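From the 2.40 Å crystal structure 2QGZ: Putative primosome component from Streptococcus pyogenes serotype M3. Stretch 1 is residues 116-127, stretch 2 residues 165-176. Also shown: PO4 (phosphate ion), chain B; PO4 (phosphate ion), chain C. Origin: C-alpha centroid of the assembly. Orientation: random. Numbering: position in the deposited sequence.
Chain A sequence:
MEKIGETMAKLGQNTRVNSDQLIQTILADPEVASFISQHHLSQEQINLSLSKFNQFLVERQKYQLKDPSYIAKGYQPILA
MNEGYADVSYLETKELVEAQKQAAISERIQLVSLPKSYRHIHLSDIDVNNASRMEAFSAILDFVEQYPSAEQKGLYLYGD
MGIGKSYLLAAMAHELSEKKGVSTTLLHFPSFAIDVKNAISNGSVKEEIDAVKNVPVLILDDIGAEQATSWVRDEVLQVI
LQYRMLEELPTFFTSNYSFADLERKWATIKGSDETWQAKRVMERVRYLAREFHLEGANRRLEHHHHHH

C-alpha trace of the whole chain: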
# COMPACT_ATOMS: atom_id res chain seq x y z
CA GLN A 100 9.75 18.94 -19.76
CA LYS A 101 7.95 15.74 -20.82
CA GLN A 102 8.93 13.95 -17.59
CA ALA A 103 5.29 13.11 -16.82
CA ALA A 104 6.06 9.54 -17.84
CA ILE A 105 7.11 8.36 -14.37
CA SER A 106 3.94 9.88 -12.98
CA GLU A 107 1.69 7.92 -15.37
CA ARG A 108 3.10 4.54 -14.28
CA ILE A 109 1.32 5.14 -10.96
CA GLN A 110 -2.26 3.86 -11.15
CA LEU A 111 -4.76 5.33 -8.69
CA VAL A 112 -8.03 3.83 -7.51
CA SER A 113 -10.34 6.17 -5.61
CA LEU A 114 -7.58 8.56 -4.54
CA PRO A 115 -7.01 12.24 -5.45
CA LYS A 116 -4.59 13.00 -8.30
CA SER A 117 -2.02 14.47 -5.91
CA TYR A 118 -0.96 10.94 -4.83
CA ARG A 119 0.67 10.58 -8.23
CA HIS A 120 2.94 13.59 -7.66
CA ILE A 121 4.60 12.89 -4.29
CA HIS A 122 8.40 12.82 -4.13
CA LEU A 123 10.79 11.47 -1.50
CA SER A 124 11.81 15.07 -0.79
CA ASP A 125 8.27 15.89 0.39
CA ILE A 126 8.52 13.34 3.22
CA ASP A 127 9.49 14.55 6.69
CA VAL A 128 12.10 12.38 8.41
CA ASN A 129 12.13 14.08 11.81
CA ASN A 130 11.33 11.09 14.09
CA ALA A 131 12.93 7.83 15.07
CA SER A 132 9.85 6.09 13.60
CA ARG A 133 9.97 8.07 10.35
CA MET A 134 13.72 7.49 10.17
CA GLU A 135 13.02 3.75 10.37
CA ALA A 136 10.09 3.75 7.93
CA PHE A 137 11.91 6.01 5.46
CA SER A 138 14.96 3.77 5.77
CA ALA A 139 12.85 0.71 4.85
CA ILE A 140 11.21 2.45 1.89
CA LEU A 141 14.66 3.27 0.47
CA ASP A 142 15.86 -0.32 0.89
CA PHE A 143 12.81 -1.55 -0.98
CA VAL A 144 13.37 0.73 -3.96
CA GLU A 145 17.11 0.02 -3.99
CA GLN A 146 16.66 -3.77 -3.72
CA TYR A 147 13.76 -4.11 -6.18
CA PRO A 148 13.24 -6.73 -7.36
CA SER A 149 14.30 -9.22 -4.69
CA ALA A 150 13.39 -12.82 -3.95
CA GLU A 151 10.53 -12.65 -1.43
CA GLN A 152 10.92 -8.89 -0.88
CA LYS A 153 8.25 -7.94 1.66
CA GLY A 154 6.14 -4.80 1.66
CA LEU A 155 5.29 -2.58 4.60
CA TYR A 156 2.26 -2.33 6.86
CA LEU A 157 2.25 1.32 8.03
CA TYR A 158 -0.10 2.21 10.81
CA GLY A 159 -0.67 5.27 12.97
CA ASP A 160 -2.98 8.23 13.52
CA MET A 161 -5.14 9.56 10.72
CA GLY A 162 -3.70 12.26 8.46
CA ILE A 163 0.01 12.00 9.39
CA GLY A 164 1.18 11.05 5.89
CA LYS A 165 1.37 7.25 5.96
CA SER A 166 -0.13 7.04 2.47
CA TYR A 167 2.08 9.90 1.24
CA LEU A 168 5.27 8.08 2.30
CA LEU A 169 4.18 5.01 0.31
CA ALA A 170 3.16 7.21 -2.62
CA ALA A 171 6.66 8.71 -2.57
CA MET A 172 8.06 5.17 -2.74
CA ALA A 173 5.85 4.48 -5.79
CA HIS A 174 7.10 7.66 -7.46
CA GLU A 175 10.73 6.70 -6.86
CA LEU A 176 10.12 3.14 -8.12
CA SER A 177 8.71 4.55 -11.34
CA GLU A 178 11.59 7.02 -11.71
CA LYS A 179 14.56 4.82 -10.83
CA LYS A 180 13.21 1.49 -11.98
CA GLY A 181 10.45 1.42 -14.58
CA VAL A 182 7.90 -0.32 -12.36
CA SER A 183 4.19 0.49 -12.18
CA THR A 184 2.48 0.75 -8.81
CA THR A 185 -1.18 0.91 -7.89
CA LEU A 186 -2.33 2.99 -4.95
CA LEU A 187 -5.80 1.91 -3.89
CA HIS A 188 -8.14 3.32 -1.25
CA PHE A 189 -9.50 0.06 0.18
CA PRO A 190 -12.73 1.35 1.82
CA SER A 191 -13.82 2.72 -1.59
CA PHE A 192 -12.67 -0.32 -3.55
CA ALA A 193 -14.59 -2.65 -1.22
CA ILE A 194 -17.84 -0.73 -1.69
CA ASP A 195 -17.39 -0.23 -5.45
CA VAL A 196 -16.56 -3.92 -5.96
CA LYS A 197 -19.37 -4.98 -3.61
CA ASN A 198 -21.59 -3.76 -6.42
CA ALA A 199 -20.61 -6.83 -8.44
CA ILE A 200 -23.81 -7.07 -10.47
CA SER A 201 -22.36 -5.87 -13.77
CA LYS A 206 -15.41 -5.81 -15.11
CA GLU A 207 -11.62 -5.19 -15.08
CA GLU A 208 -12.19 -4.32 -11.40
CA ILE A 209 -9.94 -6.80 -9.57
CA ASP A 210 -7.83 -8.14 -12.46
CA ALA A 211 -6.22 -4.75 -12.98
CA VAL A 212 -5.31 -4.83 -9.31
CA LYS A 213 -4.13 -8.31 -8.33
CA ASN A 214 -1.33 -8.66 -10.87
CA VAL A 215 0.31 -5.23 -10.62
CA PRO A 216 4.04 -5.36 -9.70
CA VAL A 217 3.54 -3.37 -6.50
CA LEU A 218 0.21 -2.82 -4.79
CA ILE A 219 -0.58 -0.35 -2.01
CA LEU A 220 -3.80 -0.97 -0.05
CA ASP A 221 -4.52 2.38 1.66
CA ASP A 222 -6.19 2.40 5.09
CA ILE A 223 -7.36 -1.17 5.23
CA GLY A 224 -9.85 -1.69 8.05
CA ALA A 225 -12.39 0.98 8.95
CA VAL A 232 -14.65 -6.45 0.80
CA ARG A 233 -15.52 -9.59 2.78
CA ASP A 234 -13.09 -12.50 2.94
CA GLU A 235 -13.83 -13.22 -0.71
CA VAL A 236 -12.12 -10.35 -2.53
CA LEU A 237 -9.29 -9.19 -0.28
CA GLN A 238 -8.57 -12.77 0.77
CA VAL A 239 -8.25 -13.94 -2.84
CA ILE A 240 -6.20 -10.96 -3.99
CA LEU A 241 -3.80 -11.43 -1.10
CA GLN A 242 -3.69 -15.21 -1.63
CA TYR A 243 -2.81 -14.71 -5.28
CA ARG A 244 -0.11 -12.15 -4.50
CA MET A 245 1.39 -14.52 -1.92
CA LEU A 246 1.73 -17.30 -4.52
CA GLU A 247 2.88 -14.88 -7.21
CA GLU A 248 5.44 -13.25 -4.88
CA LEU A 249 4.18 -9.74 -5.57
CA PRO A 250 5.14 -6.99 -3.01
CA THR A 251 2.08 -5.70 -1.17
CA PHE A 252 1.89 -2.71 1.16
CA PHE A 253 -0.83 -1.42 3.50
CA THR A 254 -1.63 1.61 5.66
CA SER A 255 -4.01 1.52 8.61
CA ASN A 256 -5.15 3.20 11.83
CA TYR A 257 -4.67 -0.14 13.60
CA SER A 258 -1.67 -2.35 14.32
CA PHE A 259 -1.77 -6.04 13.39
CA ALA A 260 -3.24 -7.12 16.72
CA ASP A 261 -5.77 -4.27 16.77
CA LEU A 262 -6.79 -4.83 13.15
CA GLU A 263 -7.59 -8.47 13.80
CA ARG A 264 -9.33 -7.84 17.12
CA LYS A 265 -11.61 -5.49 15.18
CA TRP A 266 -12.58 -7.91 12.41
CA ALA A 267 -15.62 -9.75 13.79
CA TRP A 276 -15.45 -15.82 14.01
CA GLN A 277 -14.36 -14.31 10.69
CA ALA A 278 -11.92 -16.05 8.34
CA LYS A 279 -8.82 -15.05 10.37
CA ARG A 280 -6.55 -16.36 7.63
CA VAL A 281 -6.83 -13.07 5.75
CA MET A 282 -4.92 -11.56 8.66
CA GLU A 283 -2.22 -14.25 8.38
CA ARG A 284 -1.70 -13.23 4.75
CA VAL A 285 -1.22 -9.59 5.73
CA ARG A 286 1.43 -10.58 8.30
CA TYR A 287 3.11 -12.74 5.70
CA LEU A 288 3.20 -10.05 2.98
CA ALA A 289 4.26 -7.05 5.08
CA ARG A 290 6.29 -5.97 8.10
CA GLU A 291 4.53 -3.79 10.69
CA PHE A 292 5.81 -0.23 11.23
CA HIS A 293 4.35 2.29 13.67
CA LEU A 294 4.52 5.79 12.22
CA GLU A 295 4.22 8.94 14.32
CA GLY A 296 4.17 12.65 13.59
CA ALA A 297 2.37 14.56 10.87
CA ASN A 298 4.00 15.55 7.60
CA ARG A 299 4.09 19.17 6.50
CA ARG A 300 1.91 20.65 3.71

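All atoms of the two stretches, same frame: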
# COMPACT_ATOMS: atom_id res chain seq x y z
N LYS A 116 -5.72 12.95 -7.38
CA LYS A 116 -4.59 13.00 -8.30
C LYS A 116 -3.25 13.37 -7.67
O LYS A 116 -2.20 13.03 -8.21
CB LYS A 116 -4.90 13.96 -9.45
CG LYS A 116 -6.10 13.53 -10.29
CD LYS A 116 -6.41 14.50 -11.44
CE LYS A 116 -5.29 14.54 -12.48
NZ LYS A 116 -5.55 15.57 -13.53
N SER A 117 -3.27 14.07 -6.54
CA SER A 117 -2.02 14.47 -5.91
C SER A 117 -1.13 13.30 -5.48
O SER A 117 0.08 13.45 -5.40
CB SER A 117 -2.28 15.38 -4.71
OG SER A 117 -3.11 14.72 -3.77
N TYR A 118 -1.72 12.13 -5.24
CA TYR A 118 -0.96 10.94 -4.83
C TYR A 118 -0.06 10.40 -5.92
O TYR A 118 0.67 9.44 -5.70
CB TYR A 118 -1.89 9.81 -4.39
CG TYR A 118 -2.37 9.92 -2.97
CD1 TYR A 118 -3.48 10.68 -2.64
CD2 TYR A 118 -1.69 9.27 -1.94
CE1 TYR A 118 -3.92 10.79 -1.33
CE2 TYR A 118 -2.12 9.36 -0.63
CZ TYR A 118 -3.23 10.13 -0.33
OH TYR A 118 -3.64 10.24 0.99
N ARG A 119 -0.12 11.01 -7.09
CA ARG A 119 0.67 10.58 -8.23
C ARG A 119 1.85 11.54 -8.41
O ARG A 119 2.71 11.34 -9.25
CB ARG A 119 -0.23 10.56 -9.47
CG ARG A 119 0.39 10.05 -10.75
CD ARG A 119 -0.69 9.41 -11.65
NE ARG A 119 -1.81 10.31 -11.87
CZ ARG A 119 -3.07 9.91 -11.97
NH1 ARG A 119 -3.37 8.62 -11.86
NH2 ARG A 119 -4.04 10.80 -12.15
N HIS A 120 1.88 12.59 -7.58
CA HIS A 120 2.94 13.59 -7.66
C HIS A 120 3.66 13.83 -6.32
O HIS A 120 3.98 14.97 -5.99
CB HIS A 120 2.37 14.92 -8.18
CG HIS A 120 1.63 14.79 -9.47
ND1 HIS A 120 2.25 14.41 -10.65
CD2 HIS A 120 0.32 14.97 -9.78
CE1 HIS A 120 1.35 14.36 -11.62
NE2 HIS A 120 0.17 14.69 -11.11
N ILE A 121 3.91 12.76 -5.57
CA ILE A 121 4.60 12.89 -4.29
C ILE A 121 6.02 12.36 -4.38
O ILE A 121 6.22 11.19 -4.72
CB ILE A 121 3.84 12.14 -3.17
CG1 ILE A 121 2.41 12.68 -3.09
CG2 ILE A 121 4.55 12.34 -1.85
CD1 ILE A 121 1.56 12.02 -2.03
N HIS A 122 6.99 13.21 -4.07
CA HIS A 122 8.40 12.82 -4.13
C HIS A 122 9.00 12.52 -2.76
O HIS A 122 8.48 12.95 -1.72
CB HIS A 122 9.25 13.93 -4.78
CG HIS A 122 8.75 14.40 -6.12
ND1 HIS A 122 7.54 15.04 -6.28
CD2 HIS A 122 9.33 14.37 -7.34
CE1 HIS A 122 7.40 15.39 -7.55
NE2 HIS A 122 8.47 15.00 -8.21
N LEU A 123 10.12 11.80 -2.75
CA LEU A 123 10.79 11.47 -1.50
C LEU A 123 11.15 12.73 -0.72
O LEU A 123 11.17 12.72 0.51
CB LEU A 123 12.08 10.69 -1.77
CG LEU A 123 11.94 9.28 -2.32
CD1 LEU A 123 13.33 8.76 -2.65
CD2 LEU A 123 11.23 8.39 -1.29
N SER A 124 11.45 13.81 -1.43
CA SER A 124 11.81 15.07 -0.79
C SER A 124 10.67 15.72 -0.00
O SER A 124 10.91 16.55 0.87
CB SER A 124 12.34 16.06 -1.84
OG SER A 124 11.47 16.12 -2.96
N ASP A 125 9.43 15.33 -0.31
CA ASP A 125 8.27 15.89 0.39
C ASP A 125 7.99 15.19 1.71
O ASP A 125 7.11 15.61 2.45
CB ASP A 125 6.99 15.78 -0.48
CG ASP A 125 7.09 16.57 -1.78
OD1 ASP A 125 7.47 17.77 -1.74
OD2 ASP A 125 6.78 15.98 -2.84
N ILE A 126 8.72 14.12 1.99
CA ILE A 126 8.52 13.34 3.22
C ILE A 126 9.38 13.82 4.39
O ILE A 126 10.60 13.94 4.26
CB ILE A 126 8.82 11.84 2.98
CG1 ILE A 126 7.98 11.30 1.82
CG2 ILE A 126 8.57 11.06 4.25
CD1 ILE A 126 6.49 11.63 1.92
N ASP A 127 8.75 14.10 5.52
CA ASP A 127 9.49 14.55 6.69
C ASP A 127 10.09 13.35 7.42
O ASP A 127 9.39 12.38 7.71
CB ASP A 127 8.60 15.32 7.67
CG ASP A 127 8.28 16.75 7.19
OD1 ASP A 127 9.18 17.43 6.67
OD2 ASP A 127 7.12 17.19 7.36
N LYS A 165 0.95 8.63 6.19
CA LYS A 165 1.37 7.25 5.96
C LYS A 165 1.22 6.91 4.48
O LYS A 165 2.12 6.31 3.89
CB LYS A 165 0.56 6.29 6.83
CG LYS A 165 0.86 6.44 8.32
CD LYS A 165 0.17 5.38 9.16
CE LYS A 165 -1.33 5.34 8.88
NZ LYS A 165 -2.02 6.65 9.12
N SER A 166 0.10 7.32 3.89
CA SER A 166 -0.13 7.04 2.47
C SER A 166 0.82 7.85 1.58
O SER A 166 1.23 7.38 0.51
CB SER A 166 -1.60 7.34 2.11
OG SER A 166 -1.94 8.70 2.34
N TYR A 167 1.17 9.05 2.01
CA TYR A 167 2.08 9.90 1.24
C TYR A 167 3.46 9.26 1.12
O TYR A 167 4.06 9.24 0.04
CB TYR A 167 2.21 11.27 1.92
CG TYR A 167 1.13 12.26 1.51
CD1 TYR A 167 -0.17 11.83 1.24
CD2 TYR A 167 1.40 13.61 1.42
CE1 TYR A 167 -1.17 12.74 0.89
CE2 TYR A 167 0.41 14.53 1.07
CZ TYR A 167 -0.87 14.09 0.81
OH TYR A 167 -1.85 15.00 0.47
N LEU A 168 3.96 8.75 2.24
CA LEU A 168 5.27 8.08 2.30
C LEU A 168 5.32 6.95 1.26
O LEU A 168 6.28 6.82 0.51
CB LEU A 168 5.47 7.50 3.71
CG LEU A 168 6.85 7.11 4.23
CD1 LEU A 168 6.68 5.89 5.12
CD2 LEU A 168 7.82 6.78 3.12
N LEU A 169 4.27 6.13 1.24
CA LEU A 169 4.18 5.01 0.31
C LEU A 169 4.02 5.51 -1.12
O LEU A 169 4.53 4.91 -2.06
CB LEU A 169 3.00 4.11 0.71
CG LEU A 169 3.33 2.82 1.48
CD1 LEU A 169 4.50 3.02 2.42
CD2 LEU A 169 2.09 2.35 2.23
N ALA A 170 3.32 6.63 -1.29
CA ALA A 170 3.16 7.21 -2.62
C ALA A 170 4.53 7.71 -3.11
O ALA A 170 4.84 7.64 -4.32
CB ALA A 170 2.17 8.34 -2.58
N ALA A 171 5.34 8.22 -2.19
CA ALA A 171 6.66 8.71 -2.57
C ALA A 171 7.53 7.53 -3.02
O ALA A 171 8.38 7.67 -3.91
CB ALA A 171 7.32 9.41 -1.40
N MET A 172 7.32 6.38 -2.39
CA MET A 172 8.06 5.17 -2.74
C MET A 172 7.65 4.77 -4.17
O MET A 172 8.50 4.41 -4.98
CB MET A 172 7.74 4.03 -1.77
CG MET A 172 8.50 2.74 -2.01
SD MET A 172 7.82 1.33 -1.10
CE MET A 172 6.23 1.11 -1.99
N ALA A 173 6.35 4.84 -4.46
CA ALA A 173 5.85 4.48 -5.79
C ALA A 173 6.43 5.41 -6.86
O ALA A 173 6.74 4.98 -7.97
CB ALA A 173 4.31 4.55 -5.82
N HIS A 174 6.56 6.68 -6.52
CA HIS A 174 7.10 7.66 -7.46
C HIS A 174 8.58 7.40 -7.73
O HIS A 174 9.04 7.57 -8.86
CB HIS A 174 6.91 9.07 -6.91
CG HIS A 174 7.11 10.14 -7.93
ND1 HIS A 174 8.36 10.54 -8.37
CD2 HIS A 174 6.21 10.88 -8.62
CE1 HIS A 174 8.22 11.48 -9.29
NE2 HIS A 174 6.93 11.70 -9.46
N GLU A 175 9.31 6.98 -6.71
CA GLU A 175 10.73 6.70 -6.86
C GLU A 175 10.94 5.38 -7.62
O GLU A 175 11.90 5.23 -8.38
CB GLU A 175 11.38 6.63 -5.48
CG GLU A 175 12.88 6.71 -5.46
CD GLU A 175 13.42 8.08 -5.85
OE1 GLU A 175 12.70 9.10 -5.68
OE2 GLU A 175 14.58 8.14 -6.30
N LEU A 176 10.03 4.42 -7.42
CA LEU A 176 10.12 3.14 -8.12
C LEU A 176 9.90 3.36 -9.62
O LEU A 176 10.54 2.72 -10.45
CB LEU A 176 9.06 2.16 -7.60
CG LEU A 176 9.49 1.28 -6.43
CD1 LEU A 176 8.33 0.39 -6.01
CD2 LEU A 176 10.68 0.46 -6.83
P PO4 B . -2.53 8.81 6.07
O1 PO4 B . -2.70 7.41 5.57
O2 PO4 B . -3.85 9.32 6.56
O3 PO4 B . -1.54 8.84 7.20
O4 PO4 B . -2.04 9.67 4.96
P PO4 C . 12.69 14.95 -5.68
O1 PO4 C . 12.14 14.46 -7.01
O2 PO4 C . 12.36 13.93 -4.62
O3 PO4 C . 14.18 15.13 -5.78
O4 PO4 C . 12.05 16.28 -5.35
O HOH W 1 11.78 11.64 -5.42

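An irregular segment, two short 3-10 turns joined by a loop, lies along one side of a helix in a mainly apolar contact that buries 736 Å² and carries a single direct hydrogen bond across it. The rule at its centre is small residues on the helix: Ala 170 and Ala 171 point toward the segment and let its backbone come close, with the CA atoms of His 122 and Ala 171 4.7 Å apart. There Ile 121 O meets Ala 171 CA at 3.3 Å in a nearly straight CA-H...O contact. Around these alanines the larger side chains fill in. Ile 121 CD1 sits over the face of the Tyr 167 ring, 3.6 Å from Tyr 167 CG, while Ile 126 CG1 reaches Ala 171 CB at 3.8 Å. Tyr 167 also turns its edge to the face of Tyr 118, with planes nearly perpendicular.

Polar groups work at the ends. Tyr 118 OH donates to Ser 166 OG at 2.7 Å, and Ser 166 OG in turn donates to a phosphate, O4 of chain B, at 2.8 Å. Toward the other end, a water accepts from Leu 123 N (3.1 Å) and lies 2.7 Å from Glu 175 OE1. The segment braces itself: His 122 N donates to Asp 125 OD2 at 3.0 Å.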